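Local structure of antigen 43 (4KH3) at residues N465-T470 / I483-T488; T472-T477 / K491-T496. The protein probably acts as a self-associating autotransporter adhesin on the Escherichia coli surface, causing cells to clump and promoting aggregation and biofilm formation. One frame throughout, in Å; residues are numbered along the deposited sequence.

Interaction 1. Residues N465-T470 / I483-T488; sequences NLNEGT and IAQRGT
The side-chain amides of N467 and Q485 are turned only 24° from each other, with N467 CG 4.0 Å from Q485 CD. Q485 CD stands above the N467 amide plane but well to one side of CG, so the planes do not stack squarely, and the two side chains cross obliquely. The carboxylate of E468 lies at the chain turn of 486-488, its OE1 3.2 Å from G487 O. Both atoms are acceptors, so this approach brings no bond and is probably mildly repulsive. A backbone bond beside it joins G469 N to G487 O (3.0 Å).

These segments belong to successive coils of a beta-helix of the pectate-lyase-like kind, as in other autotransporter passengers, and stack parallel in two ladders, the second offset by one residue. The first, pairing N465 with I483 and L466 with A484, is held by L466 N to I483 O (3.0 Å), the donor standing 44° out of the carbonyl plane, and by a weak bond from Q485 N to L466 O. After the corner, pairing resumes at G469 with T488.

Across this corner the buried side chain of L466 and that of T488 slide past each other in opposite directions. With CG anti to the backbone N (chi1 -179°), L466 brings CG to 3.7 Å from T488 CB. T488 CG2 also touches the leucine and rests on the corner backbone, 3.4 Å from E468 N. T488 OG1 donates back to Q485 O (2.6 Å), fixing the threonine rotation. L466 also packs on L490.

Interaction 2. Residues T472-T477 / K491-T496; sequences TLNDST and KLTGST
T496 packs its whole side chain against the backbone of 473-476. CB lies 3.4 Å from L473 O. With OG1 beside its own backbone N (chi1 -70°), the hydroxyl reaches that same oxygen, donating to L473 O in a short bond of 2.5 Å. OG1 in turn accepts from S476 N at 3.1 Å, with the N-H pointing straight at it. The other branch, CG2, comes to 3.4 Å from S476 O and also approaches L473 CB. One hydroxyl thus links two backbone groups that straddle the bend at D475. L473 O is gripped twice: T493 N and T496 OG1 reach it from opposite faces of its carbonyl plane.

The bend terminates one strand of a beta-helix coil, where 472-474 runs parallel to 491-493 at 12° between their short axes. L473 N donates to K491 O, and D475 N bonds to T493 O. From T493 to T496 the later coil makes a type II' turn, with G494 at its second position and with positive phi.

This turn packs against the D475 carboxylate. D475 OD1 accepts from S495 N (2.9 Å) nearly along its C-O axis and from S495 OG (3.1 Å), which comes from above the carboxylate plane, so two donors of a single serine hold it. On the T472 face, the T493 and N474 side chains cross at about a right angle, with T493 OG1 2.9 Å from N474 OD1, though its proton has another acceptor within reach. S476 OG donates to N474 O and is also bonded to T457 N of the preceding coil. T472 OG1 lies 3.8 Å from K491 CD, on the extended lysine chain.

Overall arrangement
From the N terminus the segments come in the order 465-470, 472-477, 483-488, 491-496, so the two contacts cross rather than nest. The chain passes the first halves of both, then returns after one coil: interaction 1 closes a loop of 12 residues, and interaction 2 one of 13. Their centres are about 17 Å apart, and strand 469-474, which enters both, carries the chain from one to the other beside its neighbour 488-493. T470 CG2 meets K491 CE at 4.2 Å where the two contacts touch. Interaction 1 ties the coils at the corner between the 463-466 and 469-474 strands, and interaction 2 ties them at the following bend, close to the C-terminal end of the chain.

Interaction 1. Residues N465-T470 / I483-T488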
ATOM      1  N   ASN A 465      -1.877  45.555  10.510  1.00 38.50           N
ATOM      2  CA  ASN A 465      -1.206  45.885  11.755  1.00 34.44           C
ATOM      3  C   ASN A 465       0.068  45.073  11.914  1.00 44.23           C
ATOM      4  O   ASN A 465       0.039  43.935  12.389  1.00 45.14           O
ATOM      5  CB  ASN A 465      -2.129  45.670  12.957  1.00 38.00           C
ATOM      6  CG  ASN A 465      -3.346  46.574  12.927  1.00 41.03           C
ATOM      7  OD1 ASN A 465      -3.235  47.795  13.070  1.00 47.98           O
ATOM      8  ND2 ASN A 465      -4.518  45.980  12.752  1.00 40.43           N
ATOM      9  N   LEU A 466       1.187  45.663  11.508  1.00 40.76           N
ATOM     10  CA  LEU A 466       2.487  45.022  11.635  1.00 33.51           C
ATOM     11  C   LEU A 466       3.054  45.266  13.023  1.00 37.56           C
ATOM     12  O   LEU A 466       3.713  46.275  13.256  1.00 41.81           O
ATOM     13  CB  LEU A 466       3.433  45.564  10.567  1.00 36.45           C
ATOM     14  CG  LEU A 466       4.850  45.008  10.493  1.00 36.36           C
ATOM     15  CD1 LEU A 466       4.826  43.500  10.593  1.00 38.57           C
ATOM     16  CD2 LEU A 466       5.503  45.445   9.195  1.00 31.22           C
ATOM     17  N   ASN A 467       2.799  44.339  13.943  1.00 35.00           N
ATOM     18  CA  ASN A 467       3.161  44.535  15.348  1.00 33.89           C
ATOM     19  C   ASN A 467       4.494  43.938  15.742  1.00 38.80           C
ATOM     20  O   ASN A 467       5.165  44.468  16.624  1.00 47.96           O
ATOM     21  CB  ASN A 467       2.074  43.993  16.281  1.00 35.17           C
ATOM     22  CG  ASN A 467       0.719  44.606  16.008  1.00 50.62           C
ATOM     23  OD1 ASN A 467       0.624  45.692  15.434  1.00 47.53           O
ATOM     24  ND2 ASN A 467      -0.341  43.910  16.408  1.00 59.05           N
ATOM     25  N   GLU A 468       4.867  42.829  15.105  1.00 40.13           N
ATOM     26  CA  GLU A 468       6.143  42.167  15.384  1.00 36.67           C
ATOM     27  C   GLU A 468       6.612  41.368  14.175  1.00 37.58           C
ATOM     28  O   GLU A 468       5.800  40.914  13.364  1.00 38.45           O
ATOM     29  CB  GLU A 468       6.041  41.274  16.630  1.00 34.14           C
ATOM     30  CG  GLU A 468       7.385  40.749  17.150  1.00 34.20           C
ATOM     31  CD  GLU A 468       8.317  41.854  17.679  1.00 56.89           C
ATOM     32  OE1 GLU A 468       9.543  41.605  17.751  1.00 53.29           O
ATOM     33  OE2 GLU A 468       7.838  42.962  18.031  1.00 50.57           O
ATOM     34  N   GLY A 469       7.923  41.218  14.035  1.00 31.25           N
ATOM     35  CA  GLY A 469       8.468  40.378  12.988  1.00 24.00           C
ATOM     36  C   GLY A 469       8.381  40.983  11.610  1.00 28.19           C
ATOM     37  O   GLY A 469       8.224  42.187  11.473  1.00 33.42           O
ATOM     38  N   THR A 470       8.472  40.132  10.591  1.00 27.62           N
ATOM     39  CA  THR A 470       8.652  40.574   9.212  1.00 32.23           C
ATOM     40  C   THR A 470       7.418  40.388   8.328  1.00 38.41           C
ATOM     41  O   THR A 470       6.785  39.336   8.335  1.00 38.63           O
ATOM     42  CB  THR A 470       9.809  39.798   8.554  1.00 35.80           C
ATOM     43  OG1 THR A 470      11.017  40.043   9.280  1.00 39.78           O
ATOM     44  CG2 THR A 470       9.989  40.206   7.087  1.00 28.58           C
ATOM     45  N   ILE A 483       0.427  49.710   9.319  1.00 29.42           N
ATOM     46  CA  ILE A 483       0.648  50.382  10.577  1.00 33.52           C
ATOM     47  C   ILE A 483       1.667  49.599  11.396  1.00 41.55           C
ATOM     48  O   ILE A 483       1.326  48.598  12.033  1.00 44.38           O
ATOM     49  CB  ILE A 483      -0.668  50.513  11.352  1.00 40.33           C
ATOM     50  CG1 ILE A 483      -1.708  51.209  10.477  1.00 40.53           C
ATOM     51  CG2 ILE A 483      -0.461  51.260  12.677  1.00 33.36           C
ATOM     52  CD1 ILE A 483      -3.084  51.207  11.075  1.00 55.40           C
ATOM     53  N   ALA A 484       2.915  50.069  11.378  1.00 47.50           N
ATOM     54  CA  ALA A 484       4.034  49.352  12.000  1.00 41.12           C
ATOM     55  C   ALA A 484       4.404  49.825  13.401  1.00 40.38           C
ATOM     56  O   ALA A 484       4.128  50.958  13.798  1.00 45.45           O
ATOM     57  CB  ALA A 484       5.264  49.397  11.100  1.00 39.36           C
ATOM     58  N   GLN A 485       5.043  48.929  14.139  1.00 37.29           N
ATOM     59  CA  GLN A 485       5.527  49.223  15.471  1.00 37.99           C
ATOM     60  C   GLN A 485       6.957  48.737  15.569  1.00 42.47           C
ATOM     61  O   GLN A 485       7.449  48.053  14.668  1.00 37.93           O
ATOM     62  CB  GLN A 485       4.689  48.493  16.505  1.00 44.91           C
ATOM     63  CG  GLN A 485       3.226  48.846  16.486  1.00 48.67           C
ATOM     64  CD  GLN A 485       2.423  47.912  17.351  1.00 63.29           C
ATOM     65  OE1 GLN A 485       1.210  47.786  17.190  1.00 78.73           O
ATOM     66  NE2 GLN A 485       3.099  47.240  18.280  1.00 65.75           N
ATOM     67  N   ARG A 486       7.621  49.079  16.668  1.00 38.99           N
ATOM     68  CA  ARG A 486       9.000  48.661  16.865  1.00 39.74           C
ATOM     69  C   ARG A 486       9.099  47.134  16.879  1.00 43.22           C
ATOM     70  O   ARG A 486       8.148  46.439  17.239  1.00 42.08           O
ATOM     71  CB  ARG A 486       9.544  49.243  18.167  1.00 40.76           C
ATOM     72  CG  ARG A 486       8.895  48.683  19.413  1.00 39.22           C
ATOM     73  CD  ARG A 486       8.739  49.747  20.486  1.00 43.98           C
ATOM     74  NE  ARG A 486       8.674  49.169  21.826  0.80 44.37           N
ATOM     75  CZ  ARG A 486       8.466  49.878  22.931  0.04 53.12           C
ATOM     76  NH1 ARG A 486       8.290  51.194  22.845  1.00 58.16           N
ATOM     77  NH2 ARG A 486       8.426  49.272  24.116  1.00 54.17           N
ATOM     78  N   GLY A 487      10.250  46.616  16.476  1.00 38.66           N
ATOM     79  CA  GLY A 487      10.459  45.185  16.444  1.00 31.96           C
ATOM     80  C   GLY A 487      10.015  44.562  15.135  1.00 37.36           C
ATOM     81  O   GLY A 487       9.828  43.354  15.064  1.00 37.95           O
ATOM     82  N   THR A 488       9.861  45.382  14.096  1.00 32.00           N
ATOM     83  CA  THR A 488       9.356  44.895  12.821  1.00 30.96           C
ATOM     84  C   THR A 488      10.230  45.259  11.635  1.00 33.43           C
ATOM     85  O   THR A 488      11.120  46.101  11.726  1.00 38.86           O
ATOM     86  CB  THR A 488       7.950  45.435  12.519  1.00 37.50           C
ATOM     87  OG1 THR A 488       7.997  46.868  12.430  1.00 37.09           O
ATOM     88  CG2 THR A 488       6.982  45.023  13.602  1.00 29.55           C
TER

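Interaction 2. Residues T472-T477 / K491-T496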
ATOM      1  N   THR A 472       6.654  40.469   4.341  1.00 31.27           N
ATOM      2  CA  THR A 472       7.279  40.547   3.027  1.00 26.20           C
ATOM      3  C   THR A 472       6.210  40.551   1.956  1.00 33.22           C
ATOM      4  O   THR A 472       5.344  39.677   1.922  1.00 34.51           O
ATOM      5  CB  THR A 472       8.261  39.387   2.795  1.00 30.69           C
ATOM      6  OG1 THR A 472       9.383  39.531   3.677  1.00 38.30           O
ATOM      7  CG2 THR A 472       8.753  39.377   1.358  1.00 23.96           C
ATOM      8  N   LEU A 473       6.253  41.552   1.090  1.00 33.75           N
ATOM      9  CA  LEU A 473       5.260  41.671   0.044  1.00 29.50           C
ATOM     10  C   LEU A 473       5.944  41.457  -1.291  1.00 35.75           C
ATOM     11  O   LEU A 473       6.559  42.369  -1.840  1.00 39.13           O
ATOM     12  CB  LEU A 473       4.598  43.043   0.089  1.00 31.30           C
ATOM     13  CG  LEU A 473       4.008  43.446   1.435  1.00 29.65           C
ATOM     14  CD1 LEU A 473       3.414  44.841   1.350  1.00 32.41           C
ATOM     15  CD2 LEU A 473       2.954  42.456   1.868  1.00 32.48           C
ATOM     16  N   ASN A 474       5.843  40.238  -1.805  1.00 37.89           N
ATOM     17  CA  ASN A 474       6.513  39.882  -3.043  1.00 33.63           C
ATOM     18  C   ASN A 474       5.521  39.809  -4.200  1.00 40.73           C
ATOM     19  O   ASN A 474       4.423  39.261  -4.045  1.00 32.79           O
ATOM     20  CB  ASN A 474       7.264  38.559  -2.863  1.00 31.67           C
ATOM     21  CG  ASN A 474       7.946  38.102  -4.130  1.00 40.33           C
ATOM     22  OD1 ASN A 474       8.885  38.736  -4.610  1.00 44.73           O
ATOM     23  ND2 ASN A 474       7.480  36.987  -4.679  1.00 42.44           N
ATOM     24  N   ASP A 475       5.905  40.390  -5.339  1.00 36.86           N
ATOM     25  CA  ASP A 475       5.090  40.393  -6.560  1.00 37.55           C
ATOM     26  C   ASP A 475       3.592  40.637  -6.331  1.00 34.50           C
ATOM     27  O   ASP A 475       2.752  40.019  -6.984  1.00 36.47           O
ATOM     28  CB  ASP A 475       5.282  39.079  -7.327  1.00 31.45           C
ATOM     29  CG  ASP A 475       6.695  38.911  -7.858  1.00 41.74           C
ATOM     30  OD1 ASP A 475       7.391  39.931  -8.040  1.00 41.53           O
ATOM     31  OD2 ASP A 475       7.110  37.756  -8.110  1.00 39.93           O
ATOM     32  N   SER A 476       3.259  41.529  -5.403  1.00 36.62           N
ATOM     33  CA  SER A 476       1.858  41.758  -5.040  1.00 34.85           C
ATOM     34  C   SER A 476       1.378  43.194  -5.243  1.00 37.39           C
ATOM     35  O   SER A 476       2.133  44.146  -5.092  1.00 42.76           O
ATOM     36  CB  SER A 476       1.615  41.352  -3.586  1.00 33.54           C
ATOM     37  OG  SER A 476       1.914  39.980  -3.394  1.00 43.44           O
ATOM     38  N   THR A 477       0.108  43.339  -5.582  1.00 39.29           N
ATOM     39  CA  THR A 477      -0.514  44.649  -5.637  1.00 33.80           C
ATOM     40  C   THR A 477      -1.289  44.857  -4.351  1.00 38.19           C
ATOM     41  O   THR A 477      -2.380  44.309  -4.178  1.00 40.15           O
ATOM     42  CB  THR A 477      -1.476  44.755  -6.819  1.00 40.23           C
ATOM     43  OG1 THR A 477      -0.747  44.608  -8.040  1.00 38.75           O
ATOM     44  CG2 THR A 477      -2.179  46.094  -6.818  1.00 30.42           C
ATOM     45  N   LYS A 491       9.292  44.381   4.015  1.00 35.50           N
ATOM     46  CA  LYS A 491      10.028  44.263   2.762  1.00 30.37           C
ATOM     47  C   LYS A 491       9.107  44.295   1.549  1.00 36.07           C
ATOM     48  O   LYS A 491       8.085  43.612   1.509  1.00 40.04           O
ATOM     49  CB  LYS A 491      10.859  42.977   2.746  1.00 36.90           C
ATOM     50  CG  LYS A 491      11.891  42.888   3.852  1.00 36.01           C
ATOM     51  CD  LYS A 491      12.602  41.540   3.862  1.00 31.70           C
ATOM     52  CE  LYS A 491      13.493  41.431   5.096  1.00 55.19           C
ATOM     53  NZ  LYS A 491      14.023  40.057   5.317  1.00 66.44           N
ATOM     54  N   LEU A 492       9.483  45.086   0.555  1.00 36.65           N
ATOM     55  CA  LEU A 492       8.775  45.110  -0.714  1.00 28.79           C
ATOM     56  C   LEU A 492       9.687  44.555  -1.800  1.00 39.05           C
ATOM     57  O   LEU A 492      10.670  45.187  -2.182  1.00 44.03           O
ATOM     58  CB  LEU A 492       8.343  46.538  -1.056  1.00 37.80           C
ATOM     59  CG  LEU A 492       7.067  47.088  -0.399  1.00 43.98           C
ATOM     60  CD1 LEU A 492       7.163  47.160   1.125  1.00 28.61           C
ATOM     61  CD2 LEU A 492       6.722  48.450  -0.982  1.00 35.17           C
ATOM     62  N   THR A 493       9.379  43.362  -2.289  1.00 37.96           N
ATOM     63  CA  THR A 493      10.245  42.721  -3.267  1.00 35.39           C
ATOM     64  C   THR A 493       9.521  42.416  -4.571  1.00 37.29           C
ATOM     65  O   THR A 493       8.292  42.384  -4.630  1.00 40.81           O
ATOM     66  CB  THR A 493      10.840  41.420  -2.713  1.00 38.71           C
ATOM     67  OG1 THR A 493       9.790  40.473  -2.485  1.00 33.57           O
ATOM     68  CG2 THR A 493      11.565  41.680  -1.404  1.00 27.49           C
ATOM     69  N   GLY A 494      10.297  42.185  -5.620  1.00 38.14           N
ATOM     70  CA  GLY A 494       9.736  41.911  -6.926  1.00 41.71           C
ATOM     71  C   GLY A 494       8.969  43.076  -7.522  1.00 40.83           C
ATOM     72  O   GLY A 494       9.418  44.220  -7.480  1.00 50.76           O
ATOM     73  N   SER A 495       7.799  42.773  -8.074  1.00 44.90           N
ATOM     74  CA  SER A 495       7.006  43.740  -8.816  1.00 42.98           C
ATOM     75  C   SER A 495       5.932  44.380  -7.948  1.00 41.35           C
ATOM     76  O   SER A 495       4.964  44.938  -8.458  1.00 43.48           O
ATOM     77  CB  SER A 495       6.363  43.062 -10.027  1.00 38.97           C
ATOM     78  OG  SER A 495       5.658  41.891  -9.640  1.00 49.82           O
ATOM     79  N   THR A 496       6.114  44.300  -6.636  1.00 39.32           N
ATOM     80  CA  THR A 496       5.141  44.826  -5.691  1.00 34.24           C
ATOM     81  C   THR A 496       4.859  46.320  -5.859  1.00 50.25           C
ATOM     82  O   THR A 496       5.777  47.126  -6.007  1.00 54.05           O
ATOM     83  CB  THR A 496       5.600  44.569  -4.254  1.00 30.34           C
ATOM     84  OG1 THR A 496       5.502  43.172  -3.983  1.00 37.08           O
ATOM     85  CG2 THR A 496       4.736  45.322  -3.266  1.00 31.12           C
TER